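Local coordinates for hypothetical protein (Thermotoga maritima, PDB 2NZC) that probably helps regulate the iron-only hydrogenase system through an ACT-like fold, its exact molecular role being unknown, at residues 27-39 against 51-65. Residues are numbered along the deposited sequence; the frame is centred on the assembly and turned at random.
Sequences LLHNFSEDILLRV and IFLVLKTDNDTIGAL
Leu65 CD1 lies over one face of the Phe31 ring, a CH-pi contact 4.0 Å from the ring centroid, while Thr61 CG2 and Ala64 CB sit at its edge, near the plane. The Phe52 ring is met edge-on by Val39 CB, and across a subunit boundary it stacks on Phe52 of the third subunit. The Arg38 guanidinium has Leu28 CD1 over the centre of one face, and its NH2 hydrogen-bonds to Asn25 OD1.

These groups belong to the ferredoxin-like alpha/beta sandwich of the ACT family: two helices packed on one face of an antiparallel sheet, and the contact includes the hairpin strands 35-39 and 51-57, antiparallel at 173°. Val39 and Phe52 form a hydrogen-bonded pair, with Val39 N 2.9 Å from Phe52 O. Further along, Leu36 and Leu37 both face Val54 in a classic beta bulge: Leu36 N reaches Val54 O at 2.7 Å, whereas the bond from Leu37 N is weak.

On the helix side, Leu28 CD2 touches both Leu53 CD1 (3.8 Å) and Leu65 CD1, which lie roughly at a right angle as seen from it, tying both helices to the sheet. The other methyl of Leu53, CD2, lies against Arg38 CG, whose chain, extended from CG to NE, passes Leu53 CD2 and Ile51 CG2. Arg38 and Val39 also pair with a strand of the second subunit, continuing the sheet. Where strand gives way to helix, Asp58 is the N-cap of helix 59-69, its OD1 accepting from Thr61 N at 3.1 Å and also from Thr61 OG1.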
ATOM      1  N   LEU D  27     -16.553   5.741   9.349  1.00 34.14           N
ATOM      2  CA  LEU D  27     -16.089   7.090   9.079  1.00 34.83           C
ATOM      3  C   LEU D  27     -15.405   7.250   7.729  1.00 34.82           C
ATOM      4  O   LEU D  27     -15.739   8.158   6.955  1.00 34.72           O
ATOM      5  CB  LEU D  27     -15.133   7.538  10.188  1.00 35.14           C
ATOM      6  CG  LEU D  27     -15.132   9.023  10.532  1.00 35.03           C
ATOM      7  CD1 LEU D  27     -16.551   9.564  10.626  1.00 35.74           C
ATOM      8  CD2 LEU D  27     -14.397   9.170  11.857  1.00 34.90           C
ATOM      9  N   LEU D  28     -14.427   6.393   7.465  1.00 34.89           N
ATOM     10  CA  LEU D  28     -13.693   6.389   6.202  1.00 35.93           C
ATOM     11  C   LEU D  28     -14.578   6.048   4.994  1.00 36.95           C
ATOM     12  O   LEU D  28     -14.343   6.559   3.901  1.00 38.05           O
ATOM     13  CB  LEU D  28     -12.511   5.420   6.281  1.00 36.19           C
ATOM     14  CG  LEU D  28     -11.498   5.732   7.395  1.00 36.46           C
ATOM     15  CD1 LEU D  28     -10.284   4.830   7.268  1.00 35.72           C
ATOM     16  CD2 LEU D  28     -11.108   7.223   7.443  1.00 39.54           C
ATOM     17  N   HIS D  29     -15.575   5.184   5.180  1.00 36.74           N
ATOM     18  CA  HIS D  29     -16.615   4.986   4.163  1.00 36.98           C
ATOM     19  C   HIS D  29     -17.321   6.319   3.870  1.00 37.25           C
ATOM     20  O   HIS D  29     -17.500   6.687   2.711  1.00 37.41           O
ATOM     21  CB  HIS D  29     -17.617   3.927   4.637  1.00 37.81           C
ATOM     22  CG  HIS D  29     -18.862   3.832   3.803  1.00 37.81           C
ATOM     23  ND1 HIS D  29     -20.066   4.383   4.194  1.00 40.67           N
ATOM     24  CD2 HIS D  29     -19.093   3.236   2.611  1.00 38.10           C
ATOM     25  CE1 HIS D  29     -20.986   4.129   3.277  1.00 40.73           C
ATOM     26  NE2 HIS D  29     -20.419   3.437   2.304  1.00 40.98           N
ATOM     27  N   ASN D  30     -17.722   7.042   4.920  1.00 36.68           N
ATOM     28  CA  ASN D  30     -18.402   8.315   4.737  1.00 37.41           C
ATOM     29  C   ASN D  30     -17.585   9.311   3.932  1.00 36.79           C
ATOM     30  O   ASN D  30     -18.132  10.077   3.145  1.00 37.84           O
ATOM     31  CB  ASN D  30     -18.801   8.945   6.081  1.00 37.39           C
ATOM     32  CG  ASN D  30     -19.897   8.173   6.809  1.00 39.42           C
ATOM     33  OD1 ASN D  30     -20.467   7.197   6.296  1.00 39.80           O
ATOM     34  ND2 ASN D  30     -20.198   8.620   8.023  1.00 39.14           N
ATOM     35  N   PHE D  31     -16.278   9.300   4.143  1.00 36.30           N
ATOM     36  CA  PHE D  31     -15.361  10.243   3.525  1.00 36.34           C
ATOM     37  C   PHE D  31     -14.610   9.661   2.336  1.00 36.59           C
ATOM     38  O   PHE D  31     -13.554  10.180   1.971  1.00 36.76           O
ATOM     39  CB  PHE D  31     -14.320  10.715   4.559  1.00 35.26           C
ATOM     40  CG  PHE D  31     -14.850  11.686   5.544  1.00 34.96           C
ATOM     41  CD1 PHE D  31     -15.534  11.259   6.682  1.00 33.05           C
ATOM     42  CD2 PHE D  31     -14.684  13.044   5.337  1.00 34.20           C
ATOM     43  CE1 PHE D  31     -16.027  12.168   7.599  1.00 35.59           C
ATOM     44  CE2 PHE D  31     -15.186  13.963   6.249  1.00 32.20           C
ATOM     45  CZ  PHE D  31     -15.850  13.527   7.387  1.00 34.06           C
ATOM     46  N   SER D  32     -15.131   8.606   1.714  1.00 36.73           N
ATOM     47  CA  SER D  32     -14.310   7.877   0.729  1.00 38.62           C
ATOM     48  C   SER D  32     -14.012   8.674  -0.563  1.00 39.17           C
ATOM     49  O   SER D  32     -13.011   8.405  -1.237  1.00 38.62           O
ATOM     50  CB  SER D  32     -14.921   6.516   0.405  1.00 38.36           C
ATOM     51  OG  SER D  32     -16.215   6.690  -0.112  1.00 42.39           O
ATOM     52  N   GLU D  33     -14.866   9.662  -0.854  1.00 39.16           N
ATOM     53  CA  GLU D  33     -14.801  10.523  -2.049  1.00 40.74           C
ATOM     54  C   GLU D  33     -13.424  11.119  -2.269  1.00 39.64           C
ATOM     55  O   GLU D  33     -12.943  11.164  -3.395  1.00 39.69           O
ATOM     56  CB  GLU D  33     -15.805  11.690  -1.905  1.00 40.86           C
ATOM     57  CG  GLU D  33     -16.053  12.513  -3.168  1.00 43.55           C
ATOM     58  CD  GLU D  33     -17.056  13.645  -2.951  1.00 44.42           C
ATOM     59  OE1 GLU D  33     -17.065  14.281  -1.861  1.00 49.28           O
ATOM     60  OE2 GLU D  33     -17.845  13.914  -3.883  1.00 50.32           O
ATOM     61  N   ASP D  34     -12.821  11.635  -1.209  1.00 38.16           N
ATOM     62  CA  ASP D  34     -11.551  12.331  -1.371  1.00 37.47           C
ATOM     63  C   ASP D  34     -10.372  11.496  -0.923  1.00 36.18           C
ATOM     64  O   ASP D  34      -9.287  12.028  -0.793  1.00 35.81           O
ATOM     65  CB  ASP D  34     -11.542  13.662  -0.639  1.00 38.15           C
ATOM     66  CG  ASP D  34     -12.390  14.737  -1.334  1.00 41.26           C
ATOM     67  OD1 ASP D  34     -12.648  14.669  -2.560  1.00 43.60           O
ATOM     68  OD2 ASP D  34     -12.794  15.673  -0.634  1.00 42.81           O
ATOM     69  N   ILE D  35     -10.589  10.205  -0.683  1.00 34.43           N
ATOM     70  CA  ILE D  35      -9.483   9.311  -0.320  1.00 34.19           C
ATOM     71  C   ILE D  35      -8.841   8.779  -1.604  1.00 33.20           C
ATOM     72  O   ILE D  35      -9.512   8.185  -2.442  1.00 32.99           O
ATOM     73  CB  ILE D  35      -9.927   8.148   0.597  1.00 34.28           C
ATOM     74  CG1 ILE D  35     -10.291   8.680   1.992  1.00 33.46           C
ATOM     75  CG2 ILE D  35      -8.726   7.129   0.791  1.00 34.51           C
ATOM     76  CD1 ILE D  35     -10.909   7.611   2.962  1.00 35.54           C
ATOM     77  N   LEU D  36      -7.551   9.012  -1.783  1.00 31.99           N
ATOM     78  CA  LEU D  36      -6.904   8.520  -3.004  1.00 31.24           C
ATOM     79  C   LEU D  36      -6.154   7.225  -2.795  1.00 30.69           C
ATOM     80  O   LEU D  36      -5.783   6.553  -3.760  1.00 30.16           O
ATOM     81  CB  LEU D  36      -5.963   9.585  -3.583  1.00 30.65           C
ATOM     82  CG  LEU D  36      -6.587  10.940  -3.848  1.00 32.79           C
ATOM     83  CD1 LEU D  36      -5.489  11.912  -4.340  1.00 34.79           C
ATOM     84  CD2 LEU D  36      -7.676  10.788  -4.869  1.00 34.91           C
ATOM     85  N   LEU D  37      -5.881   6.908  -1.532  1.00 31.22           N
ATOM     86  CA  LEU D  37      -5.083   5.736  -1.213  1.00 30.93           C
ATOM     87  C   LEU D  37      -5.362   5.338   0.208  1.00 31.71           C
ATOM     88  O   LEU D  37      -5.440   6.197   1.098  1.00 30.96           O
ATOM     89  CB  LEU D  37      -3.566   6.019  -1.421  1.00 32.01           C
ATOM     90  CG  LEU D  37      -2.630   4.858  -1.046  1.00 30.37           C
ATOM     91  CD1 LEU D  37      -2.894   3.645  -1.987  1.00 28.38           C
ATOM     92  CD2 LEU D  37      -1.116   5.214  -1.029  1.00 31.19           C
ATOM     93  N   ARG D  38      -5.550   4.036   0.426  1.00 31.67           N
ATOM     94  CA  ARG D  38      -5.708   3.526   1.806  1.00 32.15           C
ATOM     95  C   ARG D  38      -4.869   2.256   1.936  1.00 31.82           C
ATOM     96  O   ARG D  38      -4.975   1.342   1.091  1.00 31.91           O
ATOM     97  CB  ARG D  38      -7.178   3.230   2.138  1.00 32.24           C
ATOM     98  CG  ARG D  38      -7.388   2.598   3.560  1.00 32.72           C
ATOM     99  CD  ARG D  38      -8.900   2.576   3.928  1.00 35.26           C
ATOM    100  NE  ARG D  38      -9.171   1.866   5.192  1.00 39.52           N
ATOM    101  CZ  ARG D  38     -10.397   1.629   5.678  1.00 42.27           C
ATOM    102  NH1 ARG D  38     -11.483   2.047   5.024  1.00 40.34           N
ATOM    103  NH2 ARG D  38     -10.546   0.956   6.813  1.00 42.89           N
ATOM    104  N   VAL D  39      -4.015   2.229   2.952  1.00 32.25           N
ATOM    105  CA  VAL D  39      -3.213   1.022   3.267  1.00 33.17           C
ATOM    106  C   VAL D  39      -3.479   0.650   4.718  1.00 33.10           C
ATOM    107  O   VAL D  39      -3.291   1.478   5.607  1.00 35.02           O
ATOM    108  CB  VAL D  39      -1.731   1.313   3.116  1.00 33.32           C
ATOM    109  CG1 VAL D  39      -0.873   0.033   3.371  1.00 31.99           C
ATOM    110  CG2 VAL D  39      -1.457   1.949   1.750  1.00 33.10           C
ATOM    111  N   ILE D  51      -3.218   2.401   9.670  1.00 32.11           N
ATOM    112  CA  ILE D  51      -3.873   2.775   8.394  1.00 33.66           C
ATOM    113  C   ILE D  51      -3.210   4.057   7.903  1.00 34.82           C
ATOM    114  O   ILE D  51      -3.068   5.031   8.684  1.00 34.88           O
ATOM    115  CB  ILE D  51      -5.410   3.045   8.533  1.00 33.58           C
ATOM    116  CG1 ILE D  51      -6.138   1.837   9.072  1.00 34.15           C
ATOM    117  CG2 ILE D  51      -6.036   3.391   7.160  1.00 32.59           C
ATOM    118  CD1 ILE D  51      -7.553   2.142   9.692  1.00 34.48           C
ATOM    119  N   PHE D  52      -2.778   4.040   6.643  1.00 34.76           N
ATOM    120  CA  PHE D  52      -2.231   5.202   5.987  1.00 35.26           C
ATOM    121  C   PHE D  52      -3.251   5.641   4.965  1.00 34.81           C
ATOM    122  O   PHE D  52      -3.776   4.795   4.222  1.00 34.62           O
ATOM    123  CB  PHE D  52      -0.961   4.859   5.196  1.00 36.09           C
ATOM    124  CG  PHE D  52       0.170   4.281   6.019  1.00 38.55           C
ATOM    125  CD1 PHE D  52       0.951   5.096   6.820  1.00 41.56           C
ATOM    126  CD2 PHE D  52       0.521   2.940   5.894  1.00 37.79           C
ATOM    127  CE1 PHE D  52       2.031   4.568   7.533  1.00 41.10           C
ATOM    128  CE2 PHE D  52       1.603   2.419   6.618  1.00 36.00           C
ATOM    129  CZ  PHE D  52       2.334   3.233   7.417  1.00 35.69           C
ATOM    130  N   LEU D  53      -3.497   6.955   4.895  1.00 33.99           N
ATOM    131  CA  LEU D  53      -4.409   7.552   3.894  1.00 32.88           C
ATOM    132  C   LEU D  53      -3.717   8.716   3.195  1.00 32.37           C
ATOM    133  O   LEU D  53      -2.942   9.471   3.818  1.00 32.45           O
ATOM    134  CB  LEU D  53      -5.682   8.113   4.589  1.00 32.85           C
ATOM    135  CG  LEU D  53      -6.523   7.165   5.461  1.00 31.40           C
ATOM    136  CD1 LEU D  53      -7.652   7.931   6.077  1.00 35.43           C
ATOM    137  CD2 LEU D  53      -7.155   6.094   4.601  1.00 33.68           C
ATOM    138  N   VAL D  54      -3.973   8.837   1.897  1.00 31.82           N
ATOM    139  CA  VAL D  54      -3.690  10.063   1.135  1.00 30.60           C
ATOM    140  C   VAL D  54      -5.060  10.611   0.717  1.00 31.96           C
ATOM    141  O   VAL D  54      -5.893   9.861   0.190  1.00 30.72           O
ATOM    142  CB  VAL D  54      -2.811   9.791  -0.127  1.00 29.76           C
ATOM    143  CG1 VAL D  54      -2.542  11.143  -0.875  1.00 30.92           C
ATOM    144  CG2 VAL D  54      -1.477   9.155   0.294  1.00 30.29           C
ATOM    145  N   LEU D  55      -5.305  11.900   0.977  1.00 32.10           N
ATOM    146  CA  LEU D  55      -6.538  12.529   0.557  1.00 33.12           C
ATOM    147  C   LEU D  55      -6.160  13.702  -0.282  1.00 33.08           C
ATOM    148  O   LEU D  55      -5.083  14.272  -0.101  1.00 33.75           O
ATOM    149  CB  LEU D  55      -7.340  13.043   1.758  1.00 34.18           C
ATOM    150  CG  LEU D  55      -8.024  11.953   2.592  1.00 35.57           C
ATOM    151  CD1 LEU D  55      -7.149  11.538   3.750  1.00 37.89           C
ATOM    152  CD2 LEU D  55      -9.379  12.465   3.050  1.00 36.12           C
ATOM    153  N   LYS D  56      -7.024  14.059  -1.221  1.00 32.99           N
ATOM    154  CA  LYS D  56      -6.936  15.377  -1.827  1.00 32.24           C
ATOM    155  C   LYS D  56      -8.275  16.044  -1.554  1.00 32.20           C
ATOM    156  O   LYS D  56      -9.296  15.640  -2.091  1.00 31.57           O
ATOM    157  CB  LYS D  56      -6.648  15.306  -3.318  1.00 32.71           C
ATOM    158  CG  LYS D  56      -6.305  16.683  -3.913  1.00 31.29           C
ATOM    159  CD  LYS D  56      -6.155  16.621  -5.410  1.00 34.91           C
ATOM    160  CE  LYS D  56      -5.970  18.004  -5.995  1.00 36.39           C
ATOM    161  NZ  LYS D  56      -6.442  18.008  -7.405  1.00 39.38           N
ATOM    162  N   THR D  57      -8.283  17.042  -0.681  1.00 31.09           N
ATOM    163  CA  THR D  57      -9.554  17.548  -0.207  1.00 30.55           C
ATOM    164  C   THR D  57      -9.465  18.980   0.304  1.00 30.08           C
ATOM    165  O   THR D  57      -8.424  19.629   0.202  1.00 29.60           O
ATOM    166  CB  THR D  57     -10.200  16.590   0.834  1.00 30.10           C
ATOM    167  OG1 THR D  57     -11.594  16.918   0.949  1.00 32.77           O
ATOM    168  CG2 THR D  57      -9.538  16.709   2.172  1.00 32.71           C
ATOM    169  N   ASP D  58     -10.562  19.498   0.831  1.00 30.08           N
ATOM    170  CA  ASP D  58     -10.531  20.905   1.228  1.00 30.21           C
ATOM    171  C   ASP D  58     -10.397  21.016   2.753  1.00 30.46           C
ATOM    172  O   ASP D  58     -10.279  19.997   3.452  1.00 29.26           O
ATOM    173  CB  ASP D  58     -11.724  21.676   0.649  1.00 30.76           C
ATOM    174  CG  ASP D  58     -13.040  21.078   1.028  1.00 31.55           C
ATOM    175  OD1 ASP D  58     -13.049  20.204   1.904  1.00 31.55           O
ATOM    176  OD2 ASP D  58     -14.078  21.503   0.469  1.00 33.21           O
ATOM    177  N   ASN D  59     -10.349  22.243   3.248  1.00 30.94           N
ATOM    178  CA  ASN D  59     -10.134  22.474   4.661  1.00 32.21           C
ATOM    179  C   ASN D  59     -11.260  21.942   5.526  1.00 32.21           C
ATOM    180  O   ASN D  59     -10.995  21.309   6.553  1.00 32.13           O
ATOM    181  CB  ASN D  59      -9.951  23.970   4.922  1.00 32.53           C
ATOM    182  CG  ASN D  59      -8.504  24.361   5.005  1.00 35.13           C
ATOM    183  OD1 ASN D  59      -7.660  23.828   4.264  1.00 38.10           O
ATOM    184  ND2 ASN D  59      -8.187  25.289   5.927  1.00 38.12           N
ATOM    185  N   ASP D  60     -12.502  22.234   5.120  1.00 32.47           N
ATOM    186  CA  ASP D  60     -13.711  21.773   5.823  1.00 33.54           C
ATOM    187  C   ASP D  60     -13.641  20.254   6.010  1.00 32.22           C
ATOM    188  O   ASP D  60     -13.952  19.738   7.067  1.00 32.08           O
ATOM    189  CB  ASP D  60     -15.015  22.076   5.043  1.00 33.57           C
ATOM    190  CG  ASP D  60     -15.299  23.526   4.889  1.00 36.93           C
ATOM    191  OD1 ASP D  60     -14.717  24.356   5.621  1.00 40.61           O
ATOM    192  OD2 ASP D  60     -16.142  23.868   4.041  1.00 39.12           O
ATOM    193  N   THR D  61     -13.212  19.553   4.978  1.00 32.67           N
ATOM    194  CA  THR D  61     -13.299  18.112   4.944  1.00 32.78           C
ATOM    195  C   THR D  61     -12.205  17.433   5.794  1.00 32.87           C
ATOM    196  O   THR D  61     -12.521  16.576   6.607  1.00 32.65           O
ATOM    197  CB  THR D  61     -13.267  17.577   3.483  1.00 32.99           C
ATOM    198  OG1 THR D  61     -14.325  18.201   2.731  1.00 34.21           O
ATOM    199  CG2 THR D  61     -13.474  16.084   3.458  1.00 33.47           C
ATOM    200  N   ILE D  62     -10.943  17.820   5.625  1.00 32.69           N
ATOM    201  CA  ILE D  62      -9.856  17.226   6.438  1.00 33.50           C
ATOM    202  C   ILE D  62     -10.103  17.452   7.948  1.00 33.68           C
ATOM    203  O   ILE D  62      -9.920  16.545   8.769  1.00 34.58           O
ATOM    204  CB  ILE D  62      -8.446  17.716   5.956  1.00 33.53           C
ATOM    205  CG1 ILE D  62      -7.344  16.777   6.410  1.00 34.15           C
ATOM    206  CG2 ILE D  62      -8.180  19.182   6.330  1.00 33.40           C
ATOM    207  CD1 ILE D  62      -7.455  15.400   5.748  1.00 33.86           C
ATOM    208  N   GLY D  63     -10.569  18.643   8.281  1.00 33.64           N
ATOM    209  CA  GLY D  63     -10.918  19.034   9.657  1.00 34.14           C
ATOM    210  C   GLY D  63     -12.038  18.206  10.252  1.00 33.92           C
ATOM    211  O   GLY D  63     -11.956  17.780  11.411  1.00 33.43           O
ATOM    212  N   ALA D  64     -13.081  17.973   9.453  1.00 33.79           N
ATOM    213  CA  ALA D  64     -14.210  17.139   9.862  1.00 34.06           C
ATOM    214  C   ALA D  64     -13.743  15.720  10.163  1.00 33.89           C
ATOM    215  O   ALA D  64     -14.118  15.152  11.193  1.00 33.21           O
ATOM    216  CB  ALA D  64     -15.320  17.132   8.780  1.00 34.39           C
ATOM    217  N   LEU D  65     -12.909  15.176   9.278  1.00 33.60           N
ATOM    218  CA  LEU D  65     -12.429  13.811   9.379  1.00 34.51           C
ATOM    219  C   LEU D  65     -11.526  13.618  10.610  1.00 34.95           C
ATOM    220  O   LEU D  65     -11.716  12.699  11.405  1.00 35.49           O
ATOM    221  CB  LEU D  65     -11.680  13.413   8.090  1.00 34.30           C
ATOM    222  CG  LEU D  65     -11.112  11.991   8.017  1.00 33.71           C
ATOM    223  CD1 LEU D  65     -12.202  10.916   8.311  1.00 32.29           C
ATOM    224  CD2 LEU D  65     -10.420  11.725   6.668  1.00 34.94           C
TER